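PDB 3WD6: omega-class glutathione S-transferase from Bombyx mori, which binds glutathione and, as an omega-class member, probably acts as a glutathione transferase and a glutathione-dependent dehydroascorbate reductase. Local coordinates for residues F12-H16 against Y246-N250; I45-A50 against A220-Y224. All coordinates share one frame; numbering follows the deposited sequence.

Both contacts tie the early part of the chain to its late part, and contact 2 is nested inside the loop that contact 1 closes. Contact 1 is the more open of the two: loops near the two ends of the model meet there, held mainly by a glutamate carboxylate, with a water taking part. Contact 2 is buried and lies closer to the centre of the molecule. It sets helix 39-51 against the short helix 219-222 and the turn after it, largely through apolar side chains and one amide-to-carbonyl bond. Their centres are about 17 Å apart, yet F12 joins them, its ring reaching I45, N49 and Q223 and meeting Y224 edge-to-face.

Contact 1 of 2, residues F12-H16 against Y246-N250; sequences FNTKH and YELLN
The imidazole of H16 carries the beta carbon of Y246 on one face, a CH-pi contact with CB 3.6 Å from the ring centroid. The Y246 ring itself is nearly parallel to the imidazole (15°) but slid away, so the two rings barely overlap. Both imidazole nitrogens are engaged by polar groups: ND1 bonds to the carboxylate of E247, which lies tilted from the ring plane, and NE2 accepts from the backbone N-H of R36. This is where the N-terminal extension meets the C-terminal tail, as in other omega-class transferases, and the tail folds into a type I beta turn from E247 to N250.

E247 is the main polar link. Its chain bends at chi2 (-53°), bringing the carboxylate up to the backbone of H16. There OE2 accepts from H16 N at 3.1 Å, almost straight at 170°, and, on a clearly bent path, from H16 ND1 at 3.0 Å, the two donors lying on opposite faces of the carboxylate plane. OE1 takes the side-chain N-H of N250, ND2 to OE1 3.1 Å, which braces the turn from within. Further along, the amide of N13 crosses L249 obliquely, OD1 lying 3.6 Å from CB of L249. A water completes the joint, donating to E247 OE1 at 3.0 Å and to T14 O at 2.7 Å.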
loop_
_atom_site.group_PDB
_atom_site.type_symbol
_atom_site.label_atom_id
_atom_site.label_comp_id
_atom_site.label_asym_id
_atom_site.label_seq_id
_atom_site.Cartn_x
_atom_site.Cartn_y
_atom_site.Cartn_z
ATOM N N PHE A 12 10.702 0.223 -10.897
ATOM C CA PHE A 12 10.248 0.060 -9.516
ATOM C C PHE A 12 11.277 -0.646 -8.652
ATOM O O PHE A 12 11.129 -0.707 -7.433
ATOM C CB PHE A 12 8.946 -0.748 -9.496
ATOM C CG PHE A 12 7.780 -0.033 -10.121
ATOM C CD1 PHE A 12 7.472 1.276 -9.751
ATOM C CD2 PHE A 12 6.995 -0.662 -11.094
ATOM C CE1 PHE A 12 6.374 1.942 -10.329
ATOM C CE2 PHE A 12 5.900 0.000 -11.684
ATOM C CZ PHE A 12 5.586 1.298 -11.299
ATOM N N ASN A 13 12.316 -1.181 -9.281
ATOM C CA ASN A 13 13.211 -2.119 -8.604
ATOM C C ASN A 13 14.696 -1.749 -8.641
ATOM O O ASN A 13 15.553 -2.623 -8.731
ATOM C CB ASN A 13 13.011 -3.530 -9.182
ATOM C CG ASN A 13 11.578 -4.016 -9.055
ATOM O OD1 ASN A 13 11.007 -4.042 -7.962
ATOM N ND2 ASN A 13 10.994 -4.410 -10.173
ATOM N N THR A 14 14.988 -0.456 -8.573
ATOM C CA THR A 14 16.360 0.003 -8.369
ATOM C C THR A 14 16.814 -0.450 -6.978
ATOM O O THR A 14 15.980 -0.669 -6.105
ATOM C CB THR A 14 16.472 1.551 -8.510
ATOM O OG1 THR A 14 15.609 2.195 -7.560
ATOM C CG2 THR A 14 16.065 1.997 -9.922
ATOM N N LYS A 15 18.124 -0.599 -6.772
ATOM C CA LYS A 15 18.648 -1.119 -5.500
ATOM C C LYS A 15 18.144 -0.313 -4.298
ATOM O O LYS A 15 18.000 0.911 -4.380
ATOM C CB LYS A 15 20.181 -1.163 -5.514
ATOM C CG LYS A 15 20.811 -1.689 -4.215
ATOM C CD LYS A 15 21.720 -0.620 -3.575
ATOM C CE LYS A 15 23.125 -1.150 -3.236
ATOM N NZ LYS A 15 23.322 -1.334 -1.760
ATOM N N HIS A 16 17.828 -1.001 -3.202
ATOM C CA HIS A 16 17.489 -0.324 -1.962
ATOM C C HIS A 16 18.769 0.227 -1.338
ATOM O O HIS A 16 19.737 -0.503 -1.149
ATOM C CB HIS A 16 16.796 -1.280 -0.993
ATOM C CG HIS A 16 15.412 -1.663 -1.412
ATOM N ND1 HIS A 16 15.153 -2.365 -2.570
ATOM C CD2 HIS A 16 14.210 -1.443 -0.827
ATOM C CE1 HIS A 16 13.850 -2.564 -2.677
ATOM N NE2 HIS A 16 13.256 -2.015 -1.633
ATOM N N TYR A 246 15.852 -7.391 0.104
ATOM C CA TYR A 246 15.088 -6.385 -0.628
ATOM C C TYR A 246 15.291 -6.472 -2.143
ATOM O O TYR A 246 14.727 -5.675 -2.873
ATOM C CB TYR A 246 15.479 -4.980 -0.162
ATOM C CG TYR A 246 15.149 -4.663 1.286
ATOM C CD1 TYR A 246 13.839 -4.705 1.749
ATOM C CD2 TYR A 246 16.143 -4.279 2.181
ATOM C CE1 TYR A 246 13.533 -4.403 3.077
ATOM C CE2 TYR A 246 15.849 -3.966 3.502
ATOM C CZ TYR A 246 14.545 -4.029 3.948
ATOM O OH TYR A 246 14.240 -3.717 5.262
ATOM N N GLU A 247 16.085 -7.425 -2.620
ATOM C CA GLU A 247 16.422 -7.447 -4.044
ATOM C C GLU A 247 15.850 -8.640 -4.815
ATOM O O GLU A 247 16.216 -8.882 -5.978
ATOM C CB GLU A 247 17.945 -7.366 -4.238
ATOM C CG GLU A 247 18.595 -6.160 -3.560
ATOM C CD GLU A 247 17.941 -4.847 -3.951
ATOM O OE1 GLU A 247 17.802 -4.583 -5.168
ATOM O OE2 GLU A 247 17.564 -4.080 -3.040
ATOM N N LEU A 248 14.947 -9.383 -4.187
ATOM C CA LEU A 248 14.318 -10.506 -4.883
ATOM C C LEU A 248 13.850 -10.154 -6.306
ATOM O O LEU A 248 13.907 -10.982 -7.201
ATOM C CB LEU A 248 13.179 -11.091 -4.049
ATOM C CG LEU A 248 13.692 -11.720 -2.746
ATOM C CD1 LEU A 248 12.538 -12.120 -1.817
ATOM C CD2 LEU A 248 14.599 -12.908 -3.056
ATOM N N LEU A 249 13.415 -8.920 -6.534
ATOM C CA LEU A 249 12.951 -8.540 -7.875
ATOM C C LEU A 249 14.012 -7.912 -8.776
ATOM O O LEU A 249 13.681 -7.360 -9.839
ATOM C CB LEU A 249 11.764 -7.581 -7.775
ATOM C CG LEU A 249 10.462 -8.276 -7.407
ATOM C CD1 LEU A 249 9.405 -7.232 -7.140
ATOM C CD2 LEU A 249 10.044 -9.246 -8.520
ATOM N N ASN A 250 15.274 -7.991 -8.364
ATOM C CA ASN A 250 16.324 -7.257 -9.052
ATOM C C ASN A 250 17.591 -8.085 -9.257
ATOM O O ASN A 250 17.531 -9.259 -9.655
ATOM C CB ASN A 250 16.625 -5.971 -8.274
ATOM C CG ASN A 250 17.662 -5.109 -8.952
ATOM O OD1 ASN A 250 17.933 -5.272 -10.148
ATOM N ND2 ASN A 250 18.255 -4.181 -8.193
HETATM O O HOH W 1 15.209 -3.258 -5.693
#

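Contact 2 of 2, residues I45-A50 against A220-Y224; sequences ILALNA and AVSQY. With EDO (1,2-ethanediol), chain H.
Of the apolar contacts, that of I45 with Y224 is a CH-pi one: the branch methyl CG2 of I45 sits over the middle of the Y224 ring, 3.8 Å from its centroid and close to the ring normal. With chi1 of I45 at -51°, CG1 sits beside the backbone N and CG2 anti to it, which turns CG2 over the ring centre and brings CG1 against CZ and OH of Y224. One turn on, the two helices come close through small residues: CB of A50 is 3.9 Å from CB of A220, and A220 also packs against the CB of N49. The CD2 methyl of L46 reaches the backbone carbonyl of A220, 3.5 Å from its O, and touches CG2 of V221 at 4.2 Å. W183 and Y180 of helix 177-189 cover this side.

Among the polar groups, N49 carries the direct bond. Its ND2 donates to A220 O at 3.2 Å, nearly straight at 168°, in the carbonyl plane and on a lone pair. OD1 of N49 accepts from the hydroxyl of Y55, so both ends of the amide are used and its rotation is fixed. The hydroxyl of Y224 bonds to the side chain of N34, and R36 lies against the Y224 ring as a cation-pi partner.

Amide stacking is the third element. Q223 comes from the opposite direction to lay its amide over that of N49, planes 15° apart, with CD of Q223 3.2 Å from ND2 of N49. An ethanediol, probably from the crystallisation liquor, donates through O2 to OE1 of Q223 at 2.6 Å.

Taken together, this is the interdomain seam of the glutathione transferase fold, where the first helix of the thioredoxin-like domain, which starts next to the glutathione-binding C38, packs against the helical half of the molecule.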
loop_
_atom_site.group_PDB
_atom_site.type_symbol
_atom_site.label_atom_id
_atom_site.label_comp_id
_atom_site.label_asym_id
_atom_site.label_seq_id
_atom_site.Cartn_x
_atom_site.Cartn_y
_atom_site.Cartn_z
ATOM N N ILE A 45 2.631 5.029 -4.608
ATOM C CA ILE A 45 2.797 4.475 -5.970
ATOM C C ILE A 45 1.465 4.333 -6.728
ATOM O O ILE A 45 1.348 4.745 -7.893
ATOM C CB ILE A 45 3.430 3.061 -5.923
ATOM C CG1 ILE A 45 4.709 3.053 -5.068
ATOM C CG2 ILE A 45 3.665 2.532 -7.324
ATOM C CD1 ILE A 45 5.797 3.963 -5.604
ATOM N N LEU A 46 0.471 3.725 -6.080
ATOM C CA LEU A 46 -0.825 3.521 -6.721
ATOM C C LEU A 46 -1.384 4.859 -7.173
ATOM O O LEU A 46 -1.784 5.019 -8.325
ATOM C CB LEU A 46 -1.826 2.853 -5.759
ATOM C CG LEU A 46 -1.477 1.421 -5.341
ATOM C CD1 LEU A 46 -2.459 0.925 -4.307
ATOM C CD2 LEU A 46 -1.426 0.481 -6.571
ATOM N N ALA A 47 -1.401 5.818 -6.252
ATOM C CA ALA A 47 -1.942 7.126 -6.550
ATOM C C ALA A 47 -1.206 7.717 -7.747
ATOM O O ALA A 47 -1.835 8.130 -8.744
ATOM C CB ALA A 47 -1.852 8.044 -5.315
ATOM N N LEU A 48 0.122 7.746 -7.667
ATOM C CA LEU A 48 0.921 8.298 -8.763
ATOM C C LEU A 48 0.649 7.563 -10.080
ATOM O O LEU A 48 0.523 8.205 -11.142
ATOM C CB LEU A 48 2.407 8.254 -8.432
ATOM C CG LEU A 48 2.868 9.157 -7.291
ATOM C CD1 LEU A 48 4.249 8.731 -6.855
ATOM C CD2 LEU A 48 2.889 10.602 -7.725
ATOM N N ASN A 49 0.556 6.230 -10.023
ATOM C CA ASN A 49 0.228 5.467 -11.233
ATOM C C ASN A 49 -1.127 5.841 -11.807
ATOM O O ASN A 49 -1.247 6.148 -12.991
ATOM C CB ASN A 49 0.252 3.961 -10.969
ATOM C CG ASN A 49 1.657 3.428 -10.721
ATOM O OD1 ASN A 49 2.644 4.177 -10.765
ATOM N ND2 ASN A 49 1.752 2.122 -10.450
ATOM N N ALA A 50 -2.156 5.803 -10.967
ATOM C CA ALA A 50 -3.515 6.018 -11.446
ATOM C C ALA A 50 -3.663 7.407 -12.086
ATOM O O ALA A 50 -4.388 7.578 -13.098
ATOM C CB ALA A 50 -4.515 5.826 -10.305
ATOM N N ALA A 220 -3.081 0.630 -12.510
ATOM C CA ALA A 220 -2.280 1.212 -11.422
ATOM C C ALA A 220 -1.806 0.092 -10.506
ATOM O O ALA A 220 -0.685 0.146 -9.971
ATOM C CB ALA A 220 -3.070 2.247 -10.617
ATOM N N VAL A 221 -2.674 -0.907 -10.320
ATOM C CA VAL A 221 -2.332 -2.069 -9.525
ATOM C C VAL A 221 -1.396 -3.022 -10.275
ATOM O O VAL A 221 -0.332 -3.398 -9.757
ATOM C CB VAL A 221 -3.592 -2.843 -9.072
ATOM C CG1 VAL A 221 -3.195 -4.127 -8.387
ATOM C CG2 VAL A 221 -4.454 -1.968 -8.130
ATOM N N SER A 222 -1.762 -3.382 -11.505
ATOM C CA SER A 222 -1.088 -4.501 -12.170
ATOM C C SER A 222 0.387 -4.237 -12.467
ATOM O O SER A 222 1.206 -5.138 -12.407
ATOM C CB SER A 222 -1.822 -4.909 -13.448
ATOM O OG SER A 222 -1.865 -3.841 -14.382
ATOM N N GLN A 223 0.729 -2.997 -12.765
ATOM C CA GLN A 223 2.094 -2.715 -13.181
ATOM C C GLN A 223 3.045 -2.765 -11.982
ATOM O O GLN A 223 4.262 -2.843 -12.161
ATOM C CB GLN A 223 2.152 -1.334 -13.834
ATOM C CG GLN A 223 1.823 -0.242 -12.847
ATOM C CD GLN A 223 1.849 1.140 -13.466
ATOM O OE1 GLN A 223 2.897 1.806 -13.476
ATOM N NE2 GLN A 223 0.687 1.595 -13.980
ATOM N N TYR A 224 2.490 -2.723 -10.768
ATOM C CA TYR A 224 3.296 -2.744 -9.547
ATOM C C TYR A 224 3.151 -4.061 -8.759
ATOM O O TYR A 224 3.762 -4.223 -7.706
ATOM C CB TYR A 224 2.933 -1.543 -8.638
ATOM C CG TYR A 224 3.901 -1.261 -7.495
ATOM C CD1 TYR A 224 5.235 -0.947 -7.749
ATOM C CD2 TYR A 224 3.474 -1.271 -6.159
ATOM C CE1 TYR A 224 6.144 -0.663 -6.699
ATOM C CE2 TYR A 224 4.377 -0.980 -5.090
ATOM C CZ TYR A 224 5.713 -0.682 -5.385
ATOM O OH TYR A 224 6.627 -0.409 -4.380
HETATM C C1 EDO H . 2.623 6.314 -14.257
HETATM O O1 EDO H . 2.526 7.432 -13.340
HETATM C C2 EDO H . 3.932 5.540 -14.040
HETATM O O2 EDO H . 3.761 4.133 -14.296
#